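Long-range contacts in LP04448p (Drosophila melanogaster, PDB 4QMH), which probably promotes microtubule polymerization as a member of the XMAP215 family, using an array of TOG domains of which this is the fourth: residues V96-P101 against F134-I140; L22-M26 against D57-L62. All coordinates share one frame; numbering follows the deposited sequence.

Interaction 1: residues V96-P101 against F134-I140; sequences VRNLFP and FFESEMI
F100 and F134 meet in an offset face-to-face stack, ring centroids 4.2 Å apart and planes inclined by 28°. F134 CD1 lies over the middle of the F100 ring, while F100 CE1 sits nearer the rim of the F134 ring. M139 takes the F100 edge: its CE comes within 3.6 Å of F100 CD2 and its sulfur lies near the ring plane, a Met-aromatic contact. Farther along the same rim, I140 CG1 approaches F100 CE2 at 3.9 Å. The methionine is a knob among V96, R97, F100 and P101; its bend at chi3 (-68°) brings CE back to the phenylalanine while SD rests against P101 CG, 3.8 Å away. V96 CG1 packs on F134 CD1 at 3.7 Å. At the exposed margin, R97 NH1 stands 3.0 Å from S137 OG, which lies in the guanidinium plane. Replacing F100 with alanine would probably leave F134 without its stacking partner and the M139 methyl free to turn. E138, at the N-cap, gives its N to D175 OD1 in a hydrogen bond. In this HEAT-repeat TOG fold, helix 96-106 is joined to helix 139-145 and the turn before it, with I122 of helix 112-129 against both rings.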
ATOM      1  N   VAL A  96      -9.248  -2.553  -1.290  1.00  8.88           N
ATOM      2  CA  VAL A  96      -7.974  -2.106  -0.731  1.00  9.01           C
ATOM      3  C   VAL A  96      -7.547  -2.944   0.481  1.00 12.61           C
ATOM      4  O   VAL A  96      -6.385  -3.343   0.605  1.00  9.22           O
ATOM      5  CB  VAL A  96      -8.031  -0.592  -0.389  1.00  6.79           C
ATOM      6  CG1 VAL A  96      -6.930  -0.212   0.594  1.00 12.05           C
ATOM      7  CG2 VAL A  96      -7.941   0.226  -1.663  1.00  9.71           C
ATOM      8  N   ARG A  97      -8.490  -3.243   1.367  1.00  8.84           N
ATOM      9  CA  ARG A  97      -8.163  -4.055   2.535  1.00  9.72           C
ATOM     10  C   ARG A  97      -7.570  -5.428   2.174  1.00 12.28           C
ATOM     11  O   ARG A  97      -6.688  -5.937   2.872  1.00 10.44           O
ATOM     12  CB  ARG A  97      -9.396  -4.202   3.423  1.00 17.73           C
ATOM     13  CG  ARG A  97      -9.165  -4.949   4.696  1.00 24.04           C
ATOM     14  CD  ARG A  97     -10.429  -4.939   5.536  1.00 20.02           C
ATOM     15  NE  ARG A  97     -10.266  -5.776   6.710  1.00 23.04           N
ATOM     16  CZ  ARG A  97      -9.729  -5.353   7.843  1.00 24.66           C
ATOM     17  NH1 ARG A  97      -9.313  -4.093   7.944  1.00 16.99           N
ATOM     18  NH2 ARG A  97      -9.614  -6.186   8.867  1.00 35.26           N
ATOM     19  N   ASN A  98      -8.040  -6.026   1.079  1.00 10.61           N
ATOM     20  CA  ASN A  98      -7.477  -7.295   0.626  1.00 11.25           C
ATOM     21  C   ASN A  98      -6.123  -7.153  -0.066  1.00 15.12           C
ATOM     22  O   ASN A  98      -5.211  -7.944   0.171  1.00 17.29           O
ATOM     23  CB  ASN A  98      -8.457  -8.034  -0.295  1.00 13.71           C
ATOM     24  CG  ASN A  98      -9.516  -8.813   0.474  1.00 21.00           C
ATOM     25  OD1 ASN A  98      -9.208  -9.772   1.190  1.00 23.69           O
ATOM     26  ND2 ASN A  98     -10.767  -8.417   0.312  1.00 26.85           N
ATOM     27  N   LEU A  99      -5.988  -6.138  -0.914  1.00  7.05           N
ATOM     28  CA  LEU A  99      -4.868  -6.088  -1.850  1.00  6.44           C
ATOM     29  C   LEU A  99      -3.704  -5.224  -1.394  1.00  8.60           C
ATOM     30  O   LEU A  99      -2.561  -5.516  -1.716  1.00  6.87           O
ATOM     31  CB  LEU A  99      -5.331  -5.595  -3.218  1.00  8.36           C
ATOM     32  CG  LEU A  99      -6.450  -6.446  -3.813  1.00  7.20           C
ATOM     33  CD1 LEU A  99      -6.926  -5.825  -5.123  1.00 13.22           C
ATOM     34  CD2 LEU A  99      -5.980  -7.880  -4.018  1.00 10.21           C
ATOM     35  N   PHE A 100      -3.998  -4.153  -0.667  1.00  6.51           N
ATOM     36  CA  PHE A 100      -2.953  -3.221  -0.242  1.00  8.06           C
ATOM     37  C   PHE A 100      -1.845  -3.880   0.606  1.00  9.23           C
ATOM     38  O   PHE A 100      -0.671  -3.603   0.387  1.00  7.67           O
ATOM     39  CB  PHE A 100      -3.600  -2.023   0.477  1.00  9.34           C
ATOM     40  CG  PHE A 100      -2.647  -0.918   0.858  1.00  9.07           C
ATOM     41  CD1 PHE A 100      -1.749  -0.388  -0.058  1.00 10.99           C
ATOM     42  CD2 PHE A 100      -2.710  -0.350   2.128  1.00  7.02           C
ATOM     43  CE1 PHE A 100      -0.907   0.661   0.290  1.00  8.44           C
ATOM     44  CE2 PHE A 100      -1.861   0.691   2.484  1.00  7.61           C
ATOM     45  CZ  PHE A 100      -0.962   1.198   1.559  1.00  9.88           C
ATOM     46  N   PRO A 101      -2.204  -4.746   1.571  1.00  7.54           N
ATOM     47  CA  PRO A 101      -1.117  -5.410   2.306  1.00 10.02           C
ATOM     48  C   PRO A 101      -0.152  -6.151   1.382  1.00  9.48           C
ATOM     49  O   PRO A 101       1.065  -6.150   1.631  1.00  8.28           O
ATOM     50  CB  PRO A 101      -1.859  -6.392   3.207  1.00  8.47           C
ATOM     51  CG  PRO A 101      -3.179  -5.677   3.490  1.00  9.03           C
ATOM     52  CD  PRO A 101      -3.527  -5.038   2.157  1.00  9.01           C
ATOM     53  N   PHE A 134      -6.093   3.594   2.397  1.00 13.77           N
ATOM     54  CA  PHE A 134      -4.755   3.079   2.742  1.00  9.88           C
ATOM     55  C   PHE A 134      -4.416   3.339   4.206  1.00  8.99           C
ATOM     56  O   PHE A 134      -3.553   2.674   4.788  1.00 12.70           O
ATOM     57  CB  PHE A 134      -3.662   3.743   1.895  1.00  8.20           C
ATOM     58  CG  PHE A 134      -3.726   3.415   0.426  1.00 11.18           C
ATOM     59  CD1 PHE A 134      -4.160   2.179  -0.011  1.00 15.49           C
ATOM     60  CD2 PHE A 134      -3.330   4.353  -0.512  1.00  8.58           C
ATOM     61  CE1 PHE A 134      -4.208   1.892  -1.369  1.00 14.73           C
ATOM     62  CE2 PHE A 134      -3.369   4.072  -1.874  1.00 12.30           C
ATOM     63  CZ  PHE A 134      -3.812   2.844  -2.298  1.00 10.22           C
ATOM     64  N   PHE A 135      -5.061   4.348   4.785  1.00  9.57           N
ATOM     65  CA  PHE A 135      -4.725   4.827   6.126  1.00 10.75           C
ATOM     66  C   PHE A 135      -5.725   4.319   7.158  1.00 15.63           C
ATOM     67  O   PHE A 135      -6.359   5.089   7.879  1.00 14.43           O
ATOM     68  CB  PHE A 135      -4.609   6.356   6.113  1.00 10.26           C
ATOM     69  CG  PHE A 135      -3.482   6.844   5.254  1.00  9.69           C
ATOM     70  CD1 PHE A 135      -2.185   6.858   5.744  1.00  9.51           C
ATOM     71  CD2 PHE A 135      -3.702   7.238   3.945  1.00 10.68           C
ATOM     72  CE1 PHE A 135      -1.122   7.292   4.944  1.00 11.53           C
ATOM     73  CE2 PHE A 135      -2.648   7.652   3.136  1.00 10.48           C
ATOM     74  CZ  PHE A 135      -1.351   7.682   3.645  1.00  8.68           C
ATOM     75  N   GLU A 136      -5.832   2.996   7.208  1.00 12.12           N
ATOM     76  CA  GLU A 136      -6.759   2.294   8.072  1.00  9.95           C
ATOM     77  C   GLU A 136      -6.138   0.983   8.524  1.00 10.58           C
ATOM     78  O   GLU A 136      -5.329   0.384   7.809  1.00 11.84           O
ATOM     79  CB  GLU A 136      -8.067   1.993   7.332  1.00 11.52           C
ATOM     80  CG  GLU A 136      -8.801   3.244   6.862  1.00 16.98           C
ATOM     81  CD  GLU A 136     -10.304   3.026   6.715  1.00 36.04           C
ATOM     82  OE1 GLU A 136     -10.781   1.938   7.077  1.00 36.83           O
ATOM     83  OE2 GLU A 136     -11.003   3.946   6.246  1.00 49.92           O
ATOM     84  N   SER A 137      -6.523   0.558   9.722  1.00 11.57           N
ATOM     85  CA  SER A 137      -6.235  -0.778  10.227  1.00 12.69           C
ATOM     86  C   SER A 137      -4.759  -1.097  10.390  1.00 10.48           C
ATOM     87  O   SER A 137      -4.383  -2.263  10.471  1.00 11.32           O
ATOM     88  CB  SER A 137      -6.917  -1.823   9.342  1.00 13.59           C
ATOM     89  OG  SER A 137      -8.315  -1.601   9.322  1.00 20.86           O
ATOM     90  N   GLU A 138      -3.943  -0.046  10.453  1.00 10.55           N
ATOM     91  CA  GLU A 138      -2.500  -0.165  10.657  1.00  7.87           C
ATOM     92  C   GLU A 138      -1.801  -0.999   9.594  1.00  8.86           C
ATOM     93  O   GLU A 138      -0.801  -1.643   9.871  1.00  9.09           O
ATOM     94  CB  GLU A 138      -2.174  -0.689  12.060  1.00  9.61           C
ATOM     95  CG  GLU A 138      -2.634   0.285  13.160  1.00 11.36           C
ATOM     96  CD  GLU A 138      -2.233  -0.133  14.578  1.00 16.65           C
ATOM     97  OE1 GLU A 138      -1.422  -1.067  14.747  1.00 17.43           O
ATOM     98  OE2 GLU A 138      -2.738   0.486  15.542  1.00 18.45           O
ATOM     99  N   MET A 139      -2.315  -0.978   8.373  1.00  7.02           N
ATOM    100  CA  MET A 139      -1.644  -1.702   7.288  1.00  9.33           C
ATOM    101  C   MET A 139      -0.235  -1.179   7.049  1.00 10.76           C
ATOM    102  O   MET A 139       0.714  -1.951   6.904  1.00 10.41           O
ATOM    103  CB  MET A 139      -2.468  -1.647   6.005  1.00  8.00           C
ATOM    104  CG  MET A 139      -3.748  -2.458   6.108  1.00  7.07           C
ATOM    105  SD  MET A 139      -4.792  -2.389   4.635  1.00 11.12           S
ATOM    106  CE  MET A 139      -5.327  -0.686   4.650  1.00 10.60           C
ATOM    107  N   ILE A 140      -0.104   0.139   7.019  1.00  8.01           N
ATOM    108  CA  ILE A 140       1.206   0.751   6.812  1.00  6.71           C
ATOM    109  C   ILE A 140       2.146   0.488   8.006  1.00  8.87           C
ATOM    110  O   ILE A 140       3.291   0.056   7.830  1.00  8.86           O
ATOM    111  CB  ILE A 140       1.046   2.248   6.476  1.00  4.66           C
ATOM    112  CG1 ILE A 140       0.469   2.397   5.059  1.00  8.42           C
ATOM    113  CG2 ILE A 140       2.367   2.991   6.593  1.00  9.12           C
ATOM    114  CD1 ILE A 140      -0.071   3.795   4.763  1.00 10.37           C
TER

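Interaction 2: residues L22-M26 against D57-L62; sequences LLKEM and DLAPAL
L23 fits its branched end against the start of helix 58-66, one methyl to each of two neighbours: CD2 comes down on the CB of A61 at 3.7 Å, and CD1 reaches the CB of D57 at 4.0 Å. A61 is the low point of the facing surface. Its lone methyl leaves a shallow hollow, and the leucine is the bump that settles there, at the place where the two backbones are nearest, with L23 CA and A61 CA 6.9 Å apart. D57, in the N-cap position, borders the hollow with the aliphatic part of its side chain, while L58 CD1 lies farther off, 4.4 Å from L23 CD2.

One turn on, M26 supplies the second bump. Its chain runs out straight through chi2 and then bends at chi3 (59°), and this turn sets CE over the gap between two leucine methyls, 4.0 Å from L58 CD1 and equally far from L62 CD2. A61 CB, 4.3 Å from M26 CE, is touched by both bumps. The short helical segments run nearly parallel, 7° apart, with axes 10.7 Å from each other, a spacing that these side chains bridge. On helix 31-48, L38 packs on M26 and L41 on L62, while I18, in a loop, touches both L23 and L58. The contact thus joins helix 20-26 to helix 58-66 on the face that packs against helix 31-48, in the all-helical HEAT-repeat fold of the TOG domain.

Everything that meets across this interface is carbon, and the carboxylate of D57 takes no part. With only methyl and methylene groups in touch, the two segments hold together by shape and by burial of apolar surface, without the directional demands of a polar bond.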
ATOM      1  N   LEU A  22     -12.387 -21.400 -11.682  1.00 12.82           N
ATOM      2  CA  LEU A  22     -11.335 -20.422 -11.940  1.00 10.48           C
ATOM      3  C   LEU A  22     -10.504 -20.208 -10.678  1.00 12.05           C
ATOM      4  O   LEU A  22      -9.282 -20.220 -10.730  1.00 10.72           O
ATOM      5  CB  LEU A  22     -11.919 -19.097 -12.428  1.00 11.70           C
ATOM      6  CG  LEU A  22     -10.899 -17.967 -12.568  1.00 10.71           C
ATOM      7  CD1 LEU A  22      -9.867 -18.296 -13.651  1.00 13.63           C
ATOM      8  CD2 LEU A  22     -11.614 -16.667 -12.878  1.00 11.91           C
ATOM      9  N   LEU A  23     -11.164 -20.028  -9.535  1.00 10.65           N
ATOM     10  CA  LEU A  23     -10.432 -19.828  -8.289  1.00 11.40           C
ATOM     11  C   LEU A  23      -9.586 -21.041  -7.919  1.00  9.72           C
ATOM     12  O   LEU A  23      -8.472 -20.910  -7.420  1.00 14.42           O
ATOM     13  CB  LEU A  23     -11.385 -19.470  -7.151  1.00 13.91           C
ATOM     14  CG  LEU A  23     -12.146 -18.164  -7.371  1.00 11.75           C
ATOM     15  CD1 LEU A  23     -13.102 -17.907  -6.203  1.00 15.72           C
ATOM     16  CD2 LEU A  23     -11.179 -16.992  -7.550  1.00 15.98           C
ATOM     17  N   LYS A  24     -10.117 -22.229  -8.173  1.00 11.92           N
ATOM     18  CA  LYS A  24      -9.366 -23.444  -7.912  1.00 12.66           C
ATOM     19  C   LYS A  24      -8.127 -23.540  -8.801  1.00 13.13           C
ATOM     20  O   LYS A  24      -7.051 -23.923  -8.333  1.00 18.41           O
ATOM     21  CB  LYS A  24     -10.260 -24.664  -8.116  1.00 15.92           C
ATOM     22  CG  LYS A  24      -9.562 -25.987  -7.826  1.00 21.73           C
ATOM     23  CD  LYS A  24     -10.544 -27.143  -7.931  1.00 22.89           C
ATOM     24  CE  LYS A  24      -9.817 -28.470  -8.130  1.00 30.19           C
ATOM     25  NZ  LYS A  24     -10.779 -29.591  -8.369  1.00 39.79           N
ATOM     26  N   GLU A  25      -8.273 -23.186 -10.077  1.00 12.68           N
ATOM     27  CA  GLU A  25      -7.123 -23.188 -10.987  1.00 12.09           C
ATOM     28  C   GLU A  25      -6.073 -22.181 -10.523  1.00 12.48           C
ATOM     29  O   GLU A  25      -4.876 -22.477 -10.503  1.00 13.69           O
ATOM     30  CB  GLU A  25      -7.540 -22.878 -12.425  1.00 15.06           C
ATOM     31  CG  GLU A  25      -6.401 -23.097 -13.408  1.00 16.65           C
ATOM     32  CD  GLU A  25      -6.847 -23.036 -14.852  1.00 21.51           C
ATOM     33  OE1 GLU A  25      -7.684 -22.177 -15.182  1.00 24.08           O
ATOM     34  OE2 GLU A  25      -6.352 -23.854 -15.655  1.00 29.73           O
ATOM     35  N   MET A  26      -6.530 -20.993 -10.140  1.00  9.48           N
ATOM     36  CA  MET A  26      -5.638 -19.941  -9.653  1.00  7.44           C
ATOM     37  C   MET A  26      -4.834 -20.352  -8.417  1.00 10.42           C
ATOM     38  O   MET A  26      -3.751 -19.812  -8.174  1.00 10.04           O
ATOM     39  CB  MET A  26      -6.432 -18.660  -9.346  1.00 11.02           C
ATOM     40  CG  MET A  26      -6.907 -17.915 -10.584  1.00 10.08           C
ATOM     41  SD  MET A  26      -7.980 -16.527 -10.177  1.00 14.13           S
ATOM     42  CE  MET A  26      -6.895 -15.561  -9.127  1.00 11.66           C
ATOM     43  N   ASP A  57     -15.409 -13.764  -4.962  1.00 14.68           N
ATOM     44  CA  ASP A  57     -14.332 -13.965  -4.000  1.00 15.50           C
ATOM     45  C   ASP A  57     -12.949 -13.704  -4.601  1.00 15.43           C
ATOM     46  O   ASP A  57     -11.941 -14.211  -4.104  1.00 13.77           O
ATOM     47  CB  ASP A  57     -14.389 -15.392  -3.430  1.00 21.49           C
ATOM     48  CG  ASP A  57     -15.688 -15.685  -2.688  1.00 28.15           C
ATOM     49  OD1 ASP A  57     -16.212 -14.772  -2.034  1.00 22.53           O
ATOM     50  OD2 ASP A  57     -16.183 -16.827  -2.770  1.00 36.30           O
ATOM     51  N   LEU A  58     -12.902 -12.919  -5.671  1.00 13.83           N
ATOM     52  CA  LEU A  58     -11.649 -12.710  -6.383  1.00 10.26           C
ATOM     53  C   LEU A  58     -10.586 -11.970  -5.562  1.00 11.29           C
ATOM     54  O   LEU A  58      -9.401 -12.272  -5.682  1.00 11.31           O
ATOM     55  CB  LEU A  58     -11.884 -11.955  -7.692  1.00 14.50           C
ATOM     56  CG  LEU A  58     -10.635 -11.671  -8.528  1.00  6.48           C
ATOM     57  CD1 LEU A  58      -9.960 -12.992  -8.946  1.00  6.51           C
ATOM     58  CD2 LEU A  58     -11.004 -10.828  -9.737  1.00  7.49           C
ATOM     59  N   ALA A  59     -10.992 -10.997  -4.743  1.00 10.73           N
ATOM     60  CA  ALA A  59     -10.000 -10.166  -4.051  1.00 11.48           C
ATOM     61  C   ALA A  59      -9.111 -10.952  -3.090  1.00 10.94           C
ATOM     62  O   ALA A  59      -7.892 -10.826  -3.137  1.00 10.23           O
ATOM     63  CB  ALA A  59     -10.655  -8.948  -3.356  1.00 14.25           C
ATOM     64  N   PRO A  60      -9.707 -11.786  -2.223  1.00 11.20           N
ATOM     65  CA  PRO A  60      -8.838 -12.584  -1.352  1.00 14.94           C
ATOM     66  C   PRO A  60      -7.983 -13.567  -2.157  1.00 12.55           C
ATOM     67  O   PRO A  60      -6.832 -13.829  -1.798  1.00 12.91           O
ATOM     68  CB  PRO A  60      -9.825 -13.332  -0.453  1.00 16.19           C
ATOM     69  CG  PRO A  60     -11.102 -12.553  -0.530  1.00 21.80           C
ATOM     70  CD  PRO A  60     -11.135 -11.950  -1.899  1.00 15.83           C
ATOM     71  N   ALA A  61      -8.541 -14.078  -3.248  1.00 11.33           N
ATOM     72  CA  ALA A  61      -7.801 -14.975  -4.130  1.00 10.45           C
ATOM     73  C   ALA A  61      -6.574 -14.277  -4.705  1.00 11.18           C
ATOM     74  O   ALA A  61      -5.483 -14.839  -4.705  1.00 10.10           O
ATOM     75  CB  ALA A  61      -8.695 -15.486  -5.247  1.00  9.77           C
ATOM     76  N   LEU A  62      -6.758 -13.049  -5.193  1.00  8.04           N
ATOM     77  CA  LEU A  62      -5.631 -12.275  -5.718  1.00  5.36           C
ATOM     78  C   LEU A  62      -4.614 -11.919  -4.643  1.00  7.50           C
ATOM     79  O   LEU A  62      -3.413 -11.856  -4.915  1.00  8.73           O
ATOM     80  CB  LEU A  62      -6.105 -10.993  -6.405  1.00  6.24           C
ATOM     81  CG  LEU A  62      -6.804 -11.170  -7.752  1.00  8.44           C
ATOM     82  CD1 LEU A  62      -7.325  -9.833  -8.244  1.00 12.37           C
ATOM     83  CD2 LEU A  62      -5.819 -11.763  -8.752  1.00 10.82           C
TER

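Along the chain the contacts come in series: interaction 2 is complete before interaction 1 begins. Their centres lie about 19 Å apart, interaction 2 toward the N-terminal end, about 20 Å from the centre of the chain, and interaction 1 only about 6 Å from it. They meet where helix 58-66 packs on helix 96-106, L99 CD2 lying 3.6 Å from A59 O and N98 touching A59 and P60. Helices 20-26, 58-66, 96-106 and 139-145 thus follow one another side by side, forming a continuous row within a single all-helical domain. Such a row is consistent with the elongated HEAT-repeat fold of a single TOG domain.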